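Local coordinates for protein D-glycerate 2-kinase (Thermotoga maritima, PDB 2B8N) that catalyses the magnesium- and ATP-dependent phosphorylation of D-glycerate to 2-phosphoglycerate, a step in the degradation of serine through 3-hydroxypyruvate, at residues Glu32-Asp37 with Thr416-Asn421; Val81-Gly86 with Ile97-His102; Leu140-Leu145 with His176-Lys181; Ser163-Glu168 with Glu230-Glu235; Gly323-His328 with Val420-Ile425. All coordinates share one frame; numbering follows the deposited sequence.

Contact 1: residues Glu32-Asp37 with Thr416-Asn421; sequences EAVFPD and TGTNVN
Val-34 meets Thr-418 through its backbone carbonyl, which accepts the hydroxyl hydrogen of the threonine, OG1 of Thr-418 lying 3.1 Å from Val-34 O. The donor stands 34° out of the carbonyl plane. OG1 reaches this acceptor because it is anti to the backbone N of Thr-418 (chi1 -178°), and the same rotation leaves the methyl CG2 facing Val-34 and Phe-35. The side chain of Val-34 works through one branch, its CG2 meeting CG2 of Val-420 tip to tip at 3.9 Å, and the side chain crosses that of Thr-418 at about a right angle. Val-266 of helix 263-276 borders both valines.

The contact probably lies where the two halves of the molecule meet: residues 32-37 form the turn between helix 17-32 and helix 36-41, whereas 416-421 form the loop that enters strand 422-428 of the mixed sheet.

Phe-35, which closes a type I turn begun at Glu-32, is the N-cap residue of helix 36-41. Its ring lies between two backbones. Thr-416 O sits over one face, near the rim, 3.8 Å from Phe-35 CE1, and CA of Glu-32 lies over the opposite face. Thr-416 is itself held in an ST turn, its OG1 accepting from Thr-418 N at 3.1 Å and bonding also with the carbonyl of Thr-362.

Pro-36 opens the helix with its ring carbon CG 3.4 Å from the carbonyl O of Gly-417. Arg-63 and Met-64 of helix 61-72 also touch the proline, and Gly-417 turns the loop with a positive phi of 76°.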
# COMPACT_ATOMS: atom_id res chain seq x y z
N GLU A 32 -5.20 -0.11 -12.98
CA GLU A 32 -6.63 0.26 -13.03
C GLU A 32 -7.55 -0.73 -12.32
O GLU A 32 -8.61 -0.35 -11.84
CB GLU A 32 -7.11 0.35 -14.48
CG GLU A 32 -6.63 1.58 -15.20
CD GLU A 32 -7.15 1.68 -16.62
OE1 GLU A 32 -8.05 0.90 -17.02
OE2 GLU A 32 -6.64 2.57 -17.34
N ALA A 33 -7.15 -2.00 -12.31
CA ALA A 33 -7.90 -3.06 -11.62
C ALA A 33 -7.99 -2.86 -10.11
O ALA A 33 -8.86 -3.43 -9.46
CB ALA A 33 -7.29 -4.41 -11.93
N VAL A 34 -7.08 -2.05 -9.56
CA VAL A 34 -7.15 -1.68 -8.15
C VAL A 34 -7.37 -0.18 -7.91
O VAL A 34 -7.05 0.32 -6.83
CB VAL A 34 -5.88 -2.19 -7.37
CG1 VAL A 34 -5.81 -3.70 -7.40
CG2 VAL A 34 -4.58 -1.58 -7.94
N PHE A 35 -7.94 0.54 -8.88
CA PHE A 35 -8.38 1.90 -8.63
C PHE A 35 -9.53 1.78 -7.68
O PHE A 35 -10.31 0.85 -7.77
CB PHE A 35 -8.87 2.60 -9.89
CG PHE A 35 -7.79 3.25 -10.69
CD1 PHE A 35 -6.45 2.86 -10.58
CD2 PHE A 35 -8.12 4.23 -11.62
CE1 PHE A 35 -5.45 3.49 -11.38
CE2 PHE A 35 -7.14 4.84 -12.42
CZ PHE A 35 -5.81 4.49 -12.29
N PRO A 36 -9.67 2.75 -6.78
CA PRO A 36 -10.77 2.64 -5.80
C PRO A 36 -12.17 2.40 -6.41
O PRO A 36 -12.90 1.53 -5.93
CB PRO A 36 -10.71 3.98 -5.05
CG PRO A 36 -9.31 4.52 -5.29
CD PRO A 36 -8.88 3.99 -6.62
N ASP A 37 -12.52 3.15 -7.46
CA ASP A 37 -13.86 3.09 -8.06
C ASP A 37 -14.18 1.66 -8.52
O ASP A 37 -15.20 1.08 -8.14
CB ASP A 37 -13.99 4.07 -9.25
CG ASP A 37 -15.46 4.26 -9.70
OD1 ASP A 37 -16.25 4.94 -8.98
OD2 ASP A 37 -15.83 3.74 -10.78
N THR A 416 -1.79 7.60 -9.20
CA THR A 416 -2.90 6.72 -9.56
C THR A 416 -4.11 6.87 -8.67
O THR A 416 -5.19 6.49 -9.08
CB THR A 416 -2.55 5.23 -9.53
OG1 THR A 416 -2.10 4.86 -8.22
CG2 THR A 416 -1.53 4.92 -10.58
N GLY A 417 -3.92 7.39 -7.47
CA GLY A 417 -4.95 7.34 -6.44
C GLY A 417 -5.09 5.98 -5.78
O GLY A 417 -6.10 5.70 -5.15
N THR A 418 -4.09 5.12 -5.91
CA THR A 418 -4.05 3.87 -5.16
C THR A 418 -2.61 3.50 -4.76
O THR A 418 -1.64 4.11 -5.21
CB THR A 418 -4.76 2.73 -5.94
OG1 THR A 418 -4.75 1.53 -5.16
CG2 THR A 418 -4.12 2.45 -7.28
N ASN A 419 -2.47 2.52 -3.88
CA ASN A 419 -1.17 1.96 -3.56
C ASN A 419 -1.28 0.52 -3.09
O ASN A 419 -1.82 0.25 -2.01
CB ASN A 419 -0.47 2.81 -2.50
CG ASN A 419 0.95 2.33 -2.22
OD1 ASN A 419 1.61 1.72 -3.08
ND2 ASN A 419 1.42 2.60 -1.01
N VAL A 420 -0.81 -0.40 -3.92
CA VAL A 420 -0.71 -1.80 -3.52
C VAL A 420 0.67 -2.32 -3.83
O VAL A 420 0.83 -3.45 -4.25
CB VAL A 420 -1.79 -2.70 -4.18
CG1 VAL A 420 -3.17 -2.19 -3.86
CG2 VAL A 420 -1.58 -2.79 -5.70
N ASN A 421 1.68 -1.48 -3.58
CA ASN A 421 3.09 -1.80 -3.76
C ASN A 421 3.50 -1.93 -5.25
O ASN A 421 3.07 -1.13 -6.06
CB ASN A 421 3.49 -2.99 -2.86
CG ASN A 421 3.29 -2.67 -1.37
OD1 ASN A 421 2.55 -3.37 -0.65
ND2 ASN A 421 3.96 -1.61 -0.92

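Contact 2: residues Val81-Gly86 with Ile97-His102; sequences VVTKYG and IYEAGH
Lys-84 and His-102 are joined by a hydrogen bond in which the ammonium NZ donates to ring atom ND1 at 2.7 Å. NZ lies only 10° out of the imidazole plane, at the ring's edge. The lysine leaves its backbone pointing away from the opposite segment; CG and CD pass the imidazole, and the bends at chi3 (78°) and chi4 then turn NZ to ND1. An alanine in place of Lys-84 would probably leave His-102 ND1 without this donor and set the imidazole freer to turn.

The second polar link runs from Gly-86 N to Glu-99 OE1, also 2.7 Å, with the N-H approaching from above the carboxylate plane. The other oxygen, OE2, is taken by Ser-88.

Before these links the segments run as a parallel strand pair: Tyr-98 N donates to Val-81 O, Thr-83 N to Tyr-98 O, and Ala-100 N to Thr-83 O (3.0 Å). Strand 96-100 is the outermost here of a six-stranded parallel sheet with the 3-2-1-4-5-6 order of Rossmann-like domains. Val-81 and Ile-97 lie side by side on the face covered by helix 61-72, CG2 of Val-81 being 3.5 Å from CD1 of Ile-97. On the other face Val-82 CG1 meets Ala-100 CB at 4.1 Å beneath helix 107-120.

The Tyr-85 ring lies over the Ala-100 peptide, whose O stands 3.6 Å above the ring plane of Tyr-85 and over its centre; Asp-106 and Asn-108 bind its hydroxyl. Past the backbone ladder, then, the segments are tied by side chains: Lys-84 to His-102, and Glu-99 to Gly-86 N.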
# COMPACT_ATOMS: atom_id res chain seq x y z
N VAL A 81 -15.69 10.99 5.79
CA VAL A 81 -14.47 10.79 5.02
C VAL A 81 -13.32 11.51 5.73
O VAL A 81 -13.42 12.70 6.02
CB VAL A 81 -14.68 11.36 3.59
CG1 VAL A 81 -13.37 11.47 2.81
CG2 VAL A 81 -15.72 10.51 2.82
N VAL A 82 -12.25 10.76 6.03
CA VAL A 82 -10.99 11.33 6.56
C VAL A 82 -9.83 10.92 5.63
O VAL A 82 -9.59 9.73 5.42
CB VAL A 82 -10.68 10.87 8.01
CG1 VAL A 82 -9.50 11.66 8.59
CG2 VAL A 82 -11.88 11.03 8.90
N THR A 83 -9.11 11.88 5.08
CA THR A 83 -8.00 11.55 4.16
C THR A 83 -6.86 12.55 4.40
O THR A 83 -6.95 13.38 5.29
CB THR A 83 -8.49 11.47 2.67
OG1 THR A 83 -7.51 10.83 1.84
CG2 THR A 83 -8.82 12.84 2.10
N LYS A 84 -5.77 12.41 3.66
CA LYS A 84 -4.64 13.33 3.75
C LYS A 84 -5.02 14.76 3.31
O LYS A 84 -5.87 14.95 2.43
CB LYS A 84 -3.49 12.85 2.84
CG LYS A 84 -2.53 11.86 3.46
CD LYS A 84 -1.47 11.43 2.45
CE LYS A 84 -0.38 12.48 2.28
NZ LYS A 84 0.40 12.65 3.50
N TYR A 85 -4.36 15.76 3.87
CA TYR A 85 -4.56 17.12 3.39
C TYR A 85 -4.41 17.16 1.87
O TYR A 85 -3.49 16.57 1.30
CB TYR A 85 -3.62 18.13 4.09
CG TYR A 85 -3.80 18.14 5.58
CD1 TYR A 85 -5.07 18.23 6.14
CD2 TYR A 85 -2.72 18.02 6.45
CE1 TYR A 85 -5.27 18.20 7.49
CE2 TYR A 85 -2.92 17.99 7.83
CZ TYR A 85 -4.21 18.09 8.33
OH TYR A 85 -4.49 18.05 9.68
N GLY A 86 -5.34 17.85 1.22
CA GLY A 86 -5.29 18.07 -0.22
C GLY A 86 -5.81 16.92 -1.08
O GLY A 86 -5.76 17.01 -2.31
N ILE A 97 -16.89 15.52 4.88
CA ILE A 97 -15.57 15.36 4.29
C ILE A 97 -14.50 16.06 5.15
O ILE A 97 -14.52 17.28 5.34
CB ILE A 97 -15.55 15.87 2.80
CG1 ILE A 97 -16.73 15.30 2.00
CG2 ILE A 97 -14.22 15.52 2.13
CD1 ILE A 97 -16.82 13.74 1.97
N TYR A 98 -13.56 15.26 5.67
CA TYR A 98 -12.49 15.73 6.52
C TYR A 98 -11.06 15.33 6.06
O TYR A 98 -10.86 14.33 5.35
CB TYR A 98 -12.73 15.18 7.92
CG TYR A 98 -14.08 15.55 8.53
CD1 TYR A 98 -14.50 16.88 8.58
CD2 TYR A 98 -14.89 14.58 9.12
CE1 TYR A 98 -15.72 17.23 9.17
CE2 TYR A 98 -16.12 14.92 9.71
CZ TYR A 98 -16.53 16.24 9.74
OH TYR A 98 -17.74 16.59 10.32
N GLU A 99 -10.09 16.12 6.46
CA GLU A 99 -8.69 15.81 6.22
C GLU A 99 -7.90 15.98 7.51
O GLU A 99 -8.30 16.76 8.38
CB GLU A 99 -8.12 16.71 5.10
CG GLU A 99 -9.00 16.76 3.84
CD GLU A 99 -8.35 17.46 2.67
OE1 GLU A 99 -7.40 18.22 2.91
OE2 GLU A 99 -8.76 17.26 1.50
N ALA A 100 -6.80 15.25 7.64
CA ALA A 100 -6.03 15.21 8.89
C ALA A 100 -4.58 14.82 8.67
O ALA A 100 -4.15 14.54 7.53
CB ALA A 100 -6.68 14.27 9.87
N GLY A 101 -3.83 14.79 9.77
CA GLY A 101 -2.38 14.59 9.76
C GLY A 101 -1.88 13.24 9.24
O GLY A 101 -2.38 12.18 9.63
N HIS A 102 -0.89 13.31 8.35
CA HIS A 102 -0.19 12.13 7.83
C HIS A 102 1.14 12.60 7.24
O HIS A 102 1.18 13.63 6.57
CB HIS A 102 -1.05 11.46 6.76
CG HIS A 102 -0.40 10.26 6.11
ND1 HIS A 102 0.36 10.35 4.96
CD2 HIS A 102 -0.42 8.95 6.44
CE1 HIS A 102 0.80 9.15 4.62
NE2 HIS A 102 0.34 8.28 5.51

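Contact 3: residues Leu140-Leu145 with His176-Lys181; sequences LFELPL and HLSQVK
Gln-179 lies along the backbone of Leu-143 and Pro-144, beside a single bridge that pairs Pro-144 with Ser-178. The bridge joins the two feet of a helical excursion between sheet strands 128-133 and 193-199, the loop after helix 137-140 and the loop after helix 167-175. Ser-178 adds an ST motif, its OG accepting from Val-180 N (an ST turn) and also from Lys-181 N.

From Gln-179 the backbone N donates to Leu-143 O. CB rests 3.3 Å from that same Leu-143 O, and CG continues past it toward Pro-144 O. CD comes 3.4 Å from the Leu-143 methyl CD2, so the amide lies against the leucine. At the tip NE2 of Gln-179 donates to Pro-144 O at 2.8 Å; the bond is nearly straight (172°), and the acceptor lies in the amide plane. OE1 turns to Arg-188, a weak bond.

Glu-142 is gripped at both oxygens. OE1 of Glu-142 receives Ser-178 OG at 2.6 Å on its syn lone pair and Leu-143 N on its anti one. OE2 forms a salt bridge with NZ of Lys-181, 2.6 Å, and another with Arg-174; the two cations lie close together, a repulsion the carboxylate would be expected to offset.

Farther along, Val-180 packs over the face of Phe-141 in a CH-pi contact, with its CG2 4.3 Å from the centroid of that ring and 22° off the normal.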
# COMPACT_ATOMS: atom_id res chain seq x y z
N LEU A 140 -4.20 8.63 10.34
CA LEU A 140 -5.45 9.35 10.03
C LEU A 140 -6.63 8.96 10.93
O LEU A 140 -7.63 9.65 10.96
CB LEU A 140 -5.85 9.14 8.57
CG LEU A 140 -5.03 9.77 7.44
CD1 LEU A 140 -5.37 9.08 6.12
CD2 LEU A 140 -5.28 11.27 7.33
N PHE A 141 -6.49 7.84 11.66
CA PHE A 141 -7.52 7.32 12.54
C PHE A 141 -6.90 7.09 13.90
O PHE A 141 -6.15 6.13 14.06
CB PHE A 141 -8.03 5.98 11.96
CG PHE A 141 -9.41 5.59 12.42
CD1 PHE A 141 -10.43 6.53 12.56
CD2 PHE A 141 -9.70 4.26 12.65
CE1 PHE A 141 -11.68 6.15 12.98
CE2 PHE A 141 -10.97 3.87 13.05
CZ PHE A 141 -11.96 4.81 13.22
N GLU A 142 -7.18 7.98 14.86
CA GLU A 142 -6.56 7.89 16.19
C GLU A 142 -7.19 8.86 17.20
O GLU A 142 -7.55 9.99 16.86
CB GLU A 142 -5.04 8.14 16.10
CG GLU A 142 -4.26 7.94 17.40
CD GLU A 142 -4.35 6.52 17.95
OE1 GLU A 142 -5.35 6.18 18.62
OE2 GLU A 142 -3.41 5.74 17.71
N LEU A 143 -7.32 8.39 18.43
CA LEU A 143 -7.82 9.18 19.57
C LEU A 143 -7.32 8.48 20.83
O LEU A 143 -7.82 7.40 21.15
CB LEU A 143 -9.35 9.23 19.54
CG LEU A 143 -10.11 9.85 20.73
CD1 LEU A 143 -10.12 11.37 20.64
CD2 LEU A 143 -11.53 9.34 20.82
N PRO A 144 -6.28 9.02 21.50
CA PRO A 144 -5.73 8.35 22.72
C PRO A 144 -6.77 8.03 23.80
O PRO A 144 -7.83 8.68 23.86
CB PRO A 144 -4.72 9.38 23.27
CG PRO A 144 -4.40 10.30 22.13
CD PRO A 144 -5.51 10.22 21.12
N LEU A 145 -6.45 7.06 24.66
CA LEU A 145 -7.28 6.79 25.84
C LEU A 145 -7.20 7.99 26.80
O LEU A 145 -6.16 8.64 26.89
CB LEU A 145 -6.82 5.53 26.57
CG LEU A 145 -6.77 4.18 25.82
CD1 LEU A 145 -5.80 3.22 26.51
CD2 LEU A 145 -8.13 3.54 25.73
N HIS A 176 -2.53 -0.56 22.71
CA HIS A 176 -2.87 -0.44 24.10
C HIS A 176 -2.89 1.03 24.59
O HIS A 176 -3.10 1.31 25.78
CB HIS A 176 -1.93 -1.33 24.94
CG HIS A 176 -2.25 -2.80 24.87
ND1 HIS A 176 -1.75 -3.62 23.88
CD2 HIS A 176 -3.02 -3.58 25.65
CE1 HIS A 176 -2.21 -4.85 24.06
NE2 HIS A 176 -2.98 -4.85 25.13
N LEU A 177 -2.69 1.98 23.67
CA LEU A 177 -2.79 3.41 23.98
C LEU A 177 -3.97 4.13 23.29
O LEU A 177 -4.07 5.35 23.36
CB LEU A 177 -1.47 4.11 23.58
CG LEU A 177 -0.21 3.72 24.39
CD1 LEU A 177 1.01 4.41 23.84
CD2 LEU A 177 -0.37 4.05 25.85
N SER A 178 -4.87 3.38 22.66
CA SER A 178 -5.79 3.91 21.65
C SER A 178 -7.25 3.51 21.84
O SER A 178 -7.55 2.45 22.34
CB SER A 178 -5.32 3.44 20.27
OG SER A 178 -6.21 3.84 19.26
N GLN A 179 -8.17 4.38 21.44
CA GLN A 179 -9.59 4.09 21.53
C GLN A 179 -10.12 3.38 20.27
O GLN A 179 -11.27 2.94 20.25
CB GLN A 179 -10.39 5.39 21.76
CG GLN A 179 -10.15 6.05 23.10
CD GLN A 179 -11.14 7.17 23.44
OE1 GLN A 179 -12.36 7.01 23.33
NE2 GLN A 179 -10.62 8.30 23.88
N VAL A 180 -9.29 3.26 19.22
CA VAL A 180 -9.76 2.69 17.95
C VAL A 180 -8.92 1.54 17.40
O VAL A 180 -9.46 0.66 16.71
CB VAL A 180 -9.96 3.77 16.84
CG1 VAL A 180 -10.95 4.77 17.29
CG2 VAL A 180 -8.68 4.44 16.49
N LYS A 181 -7.62 1.54 17.69
CA LYS A 181 -6.74 0.46 17.22
C LYS A 181 -7.02 -0.79 18.05
O LYS A 181 -7.78 -0.76 19.03
CB LYS A 181 -5.26 0.83 17.41
CG LYS A 181 -4.83 2.24 17.01
CD LYS A 181 -4.17 2.28 15.68
CE LYS A 181 -3.82 3.69 15.26
NZ LYS A 181 -2.55 4.05 15.92

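Contact 4: residues Ser163-Glu168 with Glu230-Glu235; sequences SGASIE and EKYGIE
Tyr-232 supplies most of the aromatic and apolar contact. Its ring is covered on one face by the methyl of Ala-165, whose CB stands 4.1 Å from the centroid of the Tyr-232 ring and 23° off its normal, a CH-pi contact displaced toward CE2. Along the ring, CD1 of Tyr-232 approaches CB of Ser-163 at 3.9 Å. Ile-234 is a marginal partner, its CD1 4.4 Å from Ser-163 OG. Leu-160 of helix 150-162 touches Ala-165, Tyr-232 and Ile-234 alike.

The polar groups look to other partners. The Tyr-232 hydroxyl bonds to Glu-169, whose OE1 also accepts from Ser-166 N, the reciprocal half of a capping box at the start of helix 167-175. Ser-163 OG turns back to Ala-159 O.

Each segment contains the end of a helix, and 163-168 also begins the next. Gly-164 and Gly-233, each with positive phi, complete Schellman motifs that terminate helices 150-162 and 222-231.

The two segments share no hydrogen bond with each other, so their contact rests on van der Waals and CH-pi packing at the surface. Orientation is likely to come from Glu-169, which ties the tip of the tyrosine to the helix start following Ala-165.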
# COMPACT_ATOMS: atom_id res chain seq x y z
N SER A 163 15.06 3.11 18.85
CA SER A 163 15.65 2.04 19.65
C SER A 163 15.69 0.71 18.91
O SER A 163 16.22 -0.26 19.44
CB SER A 163 14.89 1.85 20.95
OG SER A 163 15.02 3.00 21.76
N GLY A 164 15.11 0.65 17.71
CA GLY A 164 15.17 -0.54 16.86
C GLY A 164 14.11 -1.57 17.21
O GLY A 164 14.36 -2.77 17.16
N ALA A 165 12.92 -1.11 17.56
CA ALA A 165 11.83 -2.01 17.88
C ALA A 165 11.27 -2.57 16.59
O ALA A 165 11.39 -1.95 15.56
CB ALA A 165 10.76 -1.29 18.68
N SER A 166 10.66 -3.75 16.66
CA SER A 166 10.02 -4.37 15.49
C SER A 166 8.66 -3.75 15.34
O SER A 166 8.11 -3.21 16.30
CB SER A 166 9.89 -5.89 15.65
OG SER A 166 9.17 -6.27 16.82
N ILE A 167 8.11 -3.83 14.12
CA ILE A 167 6.80 -3.23 13.78
C ILE A 167 5.70 -3.84 14.65
O ILE A 167 4.73 -3.17 15.01
CB ILE A 167 6.44 -3.39 12.27
CG1 ILE A 167 5.05 -2.78 11.94
CG2 ILE A 167 6.45 -4.84 11.84
CD1 ILE A 167 5.01 -1.26 11.87
N GLU A 168 5.87 -5.11 14.99
CA GLU A 168 4.94 -5.84 15.84
C GLU A 168 4.99 -5.32 17.29
O GLU A 168 3.96 -5.22 17.98
CB GLU A 168 5.26 -7.34 15.81
CG GLU A 168 4.92 -8.03 14.47
CD GLU A 168 5.99 -7.88 13.34
OE1 GLU A 168 7.15 -7.44 13.57
OE2 GLU A 168 5.66 -8.22 12.18
N GLU A 230 9.77 -1.61 28.75
CA GLU A 230 10.87 -2.00 29.62
C GLU A 230 12.02 -2.52 28.76
O GLU A 230 13.15 -2.13 28.97
CB GLU A 230 10.42 -3.04 30.65
CG GLU A 230 11.48 -4.10 31.00
CD GLU A 230 11.00 -5.12 32.03
OE1 GLU A 230 10.88 -4.74 33.21
OE2 GLU A 230 10.77 -6.30 31.64
N LYS A 231 11.73 -3.38 27.79
CA LYS A 231 12.79 -3.96 26.96
C LYS A 231 13.67 -2.90 26.31
O LYS A 231 14.89 -3.06 26.28
CB LYS A 231 12.23 -4.89 25.88
CG LYS A 231 13.31 -5.71 25.17
CD LYS A 231 12.72 -6.89 24.37
CE LYS A 231 13.54 -7.20 23.12
NZ LYS A 231 13.37 -6.10 22.13
N TYR A 232 13.08 -1.83 25.81
CA TYR A 232 13.84 -0.77 25.15
C TYR A 232 14.14 0.42 26.08
O TYR A 232 14.61 1.46 25.62
CB TYR A 232 13.14 -0.33 23.86
CG TYR A 232 13.05 -1.46 22.85
CD1 TYR A 232 14.14 -1.79 22.06
CD2 TYR A 232 11.89 -2.22 22.72
CE1 TYR A 232 14.09 -2.83 21.15
CE2 TYR A 232 11.83 -3.27 21.80
CZ TYR A 232 12.95 -3.56 21.03
OH TYR A 232 12.92 -4.58 20.12
N GLY A 233 13.88 0.25 27.38
CA GLY A 233 14.14 1.28 28.38
C GLY A 233 13.43 2.60 28.13
O GLY A 233 13.99 3.65 28.41
N ILE A 234 12.20 2.57 27.62
CA ILE A 234 11.48 3.82 27.37
C ILE A 234 10.63 4.20 28.58
O ILE A 234 9.66 3.51 28.91
CB ILE A 234 10.66 3.73 26.08
CG1 ILE A 234 11.61 3.61 24.88
CG2 ILE A 234 9.77 4.97 25.92
CD1 ILE A 234 11.04 2.90 23.69
N GLU A 235 11.00 5.30 29.24
CA GLU A 235 10.28 5.80 30.41
C GLU A 235 8.92 6.39 29.98
O GLU A 235 8.82 7.03 28.93
CB GLU A 235 11.14 6.83 31.15

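Contact 5: residues Gly323-His328 with Val420-Ile425; sequences GETVVH and VNDLII
Gly-323 and Asp-422 face each other as an antiparallel hydrogen-bonded pair, Gly-323 N donating to Asp-422 O at 3.2 Å and Asp-422 N returning to Gly-323 O at 2.9 Å. A CB on Gly-323, at its phi of 162°, would jam against the preceding carbonyl O.

On one side of the pair, Glu-324 runs out extended past Asn-421. Its CG lies 3.6 Å from ND2 of Asn-421, and farther out OE2 of Glu-324 comes within 3.2 Å of the same ND2, with the carboxylate and amide planes 51° apart. An alanine at Glu-324 would probably leave the Asn-421 amide without its neighbouring carboxylate and open a gap beside it.

The pair marks where strands 317-323 and 422-428, neighbours in the mixed six-stranded sheet, part: the first gives way to the loop leading to helix 337-348, and the second is just beginning.

Asp-422 points its carboxylate toward that loop. A water bridges the gap to Thr-325, 2.6 Å from Thr-325 OG1, and donates to Asp-422 OD2 at 3.1 Å. OD2 also forms a salt bridge with Arg-337, while Asn-338 binds OD1, so the first turn of helix 337-348 holds both carboxylate oxygens.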
# COMPACT_ATOMS: atom_id res chain seq x y z
N GLY A 323 5.53 -7.17 -5.40
CA GLY A 323 6.02 -7.15 -4.04
C GLY A 323 6.41 -5.77 -3.58
O GLY A 323 5.86 -4.77 -4.04
N GLU A 324 7.37 -5.71 -2.67
CA GLU A 324 7.87 -4.42 -2.18
C GLU A 324 9.38 -4.54 -1.85
O GLU A 324 9.77 -4.94 -0.75
CB GLU A 324 7.04 -3.99 -0.96
CG GLU A 324 7.35 -2.63 -0.41
CD GLU A 324 6.70 -2.38 0.97
OE1 GLU A 324 6.63 -3.32 1.81
OE2 GLU A 324 6.29 -1.23 1.22
N THR A 325 10.21 -4.20 -2.84
CA THR A 325 11.68 -4.30 -2.69
C THR A 325 12.14 -3.20 -1.75
O THR A 325 11.34 -2.37 -1.32
CB THR A 325 12.41 -4.18 -4.03
OG1 THR A 325 11.91 -3.05 -4.77
CG2 THR A 325 12.21 -5.43 -4.86
N VAL A 326 13.43 -3.23 -1.40
CA VAL A 326 14.06 -2.18 -0.60
C VAL A 326 15.36 -1.76 -1.23
O VAL A 326 15.91 -2.46 -2.09
CB VAL A 326 14.36 -2.65 0.85
CG1 VAL A 326 13.06 -2.99 1.57
CG2 VAL A 326 15.30 -3.85 0.85
N VAL A 327 15.86 -0.61 -0.79
CA VAL A 327 17.13 -0.08 -1.26
C VAL A 327 17.91 0.34 -0.04
O VAL A 327 17.39 1.10 0.74
CB VAL A 327 16.92 1.13 -2.23
CG1 VAL A 327 18.25 1.60 -2.85
CG2 VAL A 327 15.94 0.76 -3.34
N HIS A 328 19.13 -0.18 0.12
CA HIS A 328 20.04 0.28 1.17
C HIS A 328 20.78 1.47 0.60
O HIS A 328 21.67 1.33 -0.21
CB HIS A 328 21.04 -0.81 1.59
N VAL A 420 -0.81 -0.40 -3.92
CA VAL A 420 -0.71 -1.80 -3.52
C VAL A 420 0.67 -2.32 -3.83
O VAL A 420 0.83 -3.45 -4.25
CB VAL A 420 -1.79 -2.70 -4.18
CG1 VAL A 420 -3.17 -2.19 -3.86
CG2 VAL A 420 -1.58 -2.79 -5.70
N ASN A 421 1.68 -1.48 -3.58
CA ASN A 421 3.09 -1.80 -3.76
C ASN A 421 3.50 -1.93 -5.25
O ASN A 421 3.07 -1.13 -6.06
CB ASN A 421 3.49 -2.99 -2.86
CG ASN A 421 3.29 -2.67 -1.37
OD1 ASN A 421 2.55 -3.37 -0.65
ND2 ASN A 421 3.96 -1.61 -0.92
N ASP A 422 4.32 -2.93 -5.60
CA ASP A 422 5.05 -2.90 -6.88
C ASP A 422 4.58 -3.98 -7.87
O ASP A 422 4.29 -5.12 -7.48
CB ASP A 422 6.57 -3.00 -6.60
CG ASP A 422 7.09 -1.87 -5.69
OD1 ASP A 422 6.41 -0.82 -5.59
OD2 ASP A 422 8.18 -2.01 -5.09
N LEU A 423 4.50 -3.61 -9.15
CA LEU A 423 4.30 -4.58 -10.24
C LEU A 423 5.53 -4.55 -11.17
O LEU A 423 5.95 -3.47 -11.59
CB LEU A 423 3.03 -4.24 -11.04
CG LEU A 423 2.76 -5.06 -12.31
CD1 LEU A 423 2.66 -6.53 -11.95
CD2 LEU A 423 1.53 -4.61 -13.04
N ILE A 424 6.08 -5.72 -11.48
CA ILE A 424 7.14 -5.84 -12.45
C ILE A 424 6.72 -6.82 -13.52
O ILE A 424 6.22 -7.89 -13.21
CB ILE A 424 8.45 -6.36 -11.85
CG1 ILE A 424 8.96 -5.44 -10.74
CG2 ILE A 424 9.51 -6.50 -12.97
CD1 ILE A 424 8.51 -5.81 -9.35
N ILE A 425 6.94 -6.47 -14.78
CA ILE A 425 6.60 -7.31 -15.93
C ILE A 425 7.82 -7.44 -16.88
O ILE A 425 8.46 -6.44 -17.24
CB ILE A 425 5.43 -6.71 -16.69
CG1 ILE A 425 4.18 -6.70 -15.80
CG2 ILE A 425 5.13 -7.50 -17.95
O HOH W 1 10.42 -3.13 -6.91

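Overall arrangement
Contacts 3 and 5 are buried, contacts 1 and 2 partly so, and contact 4 lies on the surface. Their chemistry follows: contact 3 combines a doubly gripped carboxylate with backbone bonds, contact 5 pairs strand backbones beside a buried aspartate, and contact 4 has only packing. Contact 2, at the parallel sheet's edge, touches contact 3 where CD2 of Leu-140 lies 3.4 Å from Thr-83 O. Contacts 3 and 4 interlace along the chain and belong to the same helical region, their centres about 19 Å apart. Among the five, contact 1 pairs the segments farthest apart in sequence, and its second segment runs on into the mixed sheet at contact 5, sharing Val-420 and Asn-421.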